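Local coordinates for protein flavin-dependent thymidylate synthase (Thermus thermophilus, PDB 6J61) that probably catalyses the reductive methylation of dUMP to dTMP, taking the one-carbon unit from methylenetetrahydrofolate and using FAD and NADPH for the reduction, at residues K149-R153 and E154-M158. Residues are numbered along the deposited sequence; the frame is centred on the assembly and turned at random.
With PO4 (phosphate ion), chain G.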
loop_
_atom_site.group_PDB
_atom_site.type_symbol
_atom_site.label_atom_id
_atom_site.label_comp_id
_atom_site.label_asym_id
_atom_site.label_seq_id
_atom_site.Cartn_x
_atom_site.Cartn_y
_atom_site.Cartn_z
ATOM N N LYS A 149 22.387 -23.517 27.488
ATOM C CA LYS A 149 23.614 -22.804 27.825
ATOM C C LYS A 149 23.309 -21.329 28.071
ATOM O O LYS A 149 24.214 -20.541 28.317
ATOM C CB LYS A 149 24.646 -22.906 26.703
ATOM C CG LYS A 149 25.074 -24.309 26.338
ATOM C CD LYS A 149 26.273 -24.261 25.400
ATOM C CE LYS A 149 26.508 -25.601 24.722
ATOM N NZ LYS A 149 25.331 -26.000 23.894
ATOM N N GLY A 150 22.037 -20.952 27.986
ATOM C CA GLY A 150 21.665 -19.570 28.230
ATOM C C GLY A 150 21.583 -18.690 26.997
ATOM O O GLY A 150 21.163 -17.536 27.088
ATOM N N VAL A 151 21.987 -19.218 25.847
ATOM C CA VAL A 151 21.939 -18.450 24.603
ATOM C C VAL A 151 20.542 -17.883 24.410
ATOM O O VAL A 151 19.554 -18.591 24.588
ATOM C CB VAL A 151 22.275 -19.327 23.381
ATOM C CG1 VAL A 151 22.205 -18.490 22.112
ATOM C CG2 VAL A 151 23.657 -19.946 23.539
ATOM N N ALA A 152 20.461 -16.608 24.044
ATOM C CA ALA A 152 19.170 -15.956 23.839
ATOM C C ALA A 152 18.325 -16.617 22.745
ATOM O O ALA A 152 18.844 -17.058 21.708
ATOM C CB ALA A 152 19.379 -14.480 23.518
ATOM N N ARG A 153 17.017 -16.673 22.992
ATOM C CA ARG A 153 16.074 -17.270 22.057
ATOM C C ARG A 153 16.272 -16.740 20.641
ATOM O O ARG A 153 16.526 -17.499 19.706
ATOM C CB ARG A 153 14.638 -16.977 22.489
ATOM C CG ARG A 153 14.305 -17.351 23.920
ATOM C CD ARG A 153 12.810 -17.643 24.054
ATOM N NE ARG A 153 12.306 -17.495 25.418
ATOM C CZ ARG A 153 12.827 -18.087 26.490
ATOM N NH1 ARG A 153 13.885 -18.882 26.372
ATOM N NH2 ARG A 153 12.289 -17.885 27.686
ATOM N N GLU A 154 16.151 -15.426 20.496
ATOM C CA GLU A 154 16.296 -14.771 19.204
ATOM C C GLU A 154 17.452 -15.304 18.366
ATOM O O GLU A 154 17.372 -15.348 17.137
ATOM C CB GLU A 154 16.478 -13.271 19.405
ATOM C CG GLU A 154 17.672 -12.903 20.270
ATOM C CD GLU A 154 18.064 -11.450 20.107
ATOM O OE1 GLU A 154 17.170 -10.578 20.187
ATOM O OE2 GLU A 154 19.267 -11.182 19.899
ATOM N N MET A 155 18.535 -15.696 19.026
ATOM C CA MET A 155 19.693 -16.214 18.316
ATOM C C MET A 155 19.617 -17.718 18.177
ATOM O O MET A 155 19.970 -18.273 17.135
ATOM C CB MET A 155 20.991 -15.858 19.046
ATOM C CG MET A 155 21.552 -14.486 18.742
ATOM S SD MET A 155 23.266 -14.370 19.298
ATOM C CE MET A 155 24.101 -15.133 17.901
ATOM N N ALA A 156 19.162 -18.372 19.238
ATOM C CA ALA A 156 19.060 -19.824 19.261
ATOM C C ALA A 156 18.263 -20.417 18.103
ATOM O O ALA A 156 18.710 -21.359 17.448
ATOM C CB ALA A 156 18.467 -20.271 20.583
ATOM N N ARG A 157 17.093 -19.852 17.842
ATOM C CA ARG A 157 16.230 -20.356 16.787
ATOM C C ARG A 157 16.761 -20.295 15.352
ATOM O O ARG A 157 16.053 -20.681 14.434
ATOM C CB ARG A 157 14.872 -19.651 16.858
ATOM C CG ARG A 157 14.923 -18.122 16.734
ATOM C CD ARG A 157 15.207 -17.642 15.310
ATOM N NE ARG A 157 15.311 -16.185 15.270
ATOM C CZ ARG A 157 14.273 -15.353 15.309
ATOM N NH1 ARG A 157 13.034 -15.833 15.373
ATOM N NH2 ARG A 157 14.476 -14.040 15.333
ATOM N N MET A 158 17.991 -19.837 15.140
ATOM C CA MET A 158 18.498 -19.754 13.770
ATOM C C MET A 158 18.925 -21.099 13.180
ATOM O O MET A 158 18.895 -21.279 11.956
ATOM C CB MET A 158 19.669 -18.771 13.667
ATOM C CG MET A 158 20.994 -19.270 14.223
ATOM S SD MET A 158 22.313 -18.069 13.952
ATOM C CE MET A 158 21.853 -16.846 15.110
HETATM P P PO4 G . 10.940 -12.833 14.403
HETATM O O1 PO4 G . 10.500 -14.256 14.458
HETATM O O2 PO4 G . 10.758 -12.312 13.024
HETATM O O3 PO4 G . 10.129 -12.022 15.350
HETATM O O4 PO4 G . 12.372 -12.741 14.777
#
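Ala152, the N-cap residue of the short helix 153-156, offers its carbonyl to two amides of its single turn. Ala156 N donates to Ala152 O over 2.8 Å, nearly straight along the C=O axis, whereas Met155 N reaches the same oxygen at 3.0 Å from well above the carbonyl plane. One step on, Arg157 N donates to Arg153 O at 3.1 Å, almost linearly.

Apolar contacts are few: Val151 CG1, anti to its backbone N (chi1 180°), lies 4.2 Å from Met155 CB and 4.4 Å from Ala156 CB. Ala152 CB rests against Glu154 CG at 4.0 Å.

The charged ends turn into the subunit interface. Arg157 has CG between its backbone N and carbonyl carbon (chi1 58°) and bends again at chi2, which brings its guanidinium edge-on to a phosphate ion; NH2 donates a hydrogen bond to O4 (2.5 Å) and NH1 one to O1 (3.1 Å). Ser92, Gly93 and, from the second subunit, Gln79 and Arg82 also hold this ion, probably from the crystallisation liquor; as all five residues are predicted to bind dUMP, it probably marks the nucleotide's phosphate position. The Glu154 carboxylate forms salt bridges with Arg94 and with Arg109 of the second subunit.

Gly150 ends the long helix 132-148 in a Schellman motif, and the turn lays helix 153-156 back against it, with Ala156 on Tyr143 and Leu147, before strand 165-173.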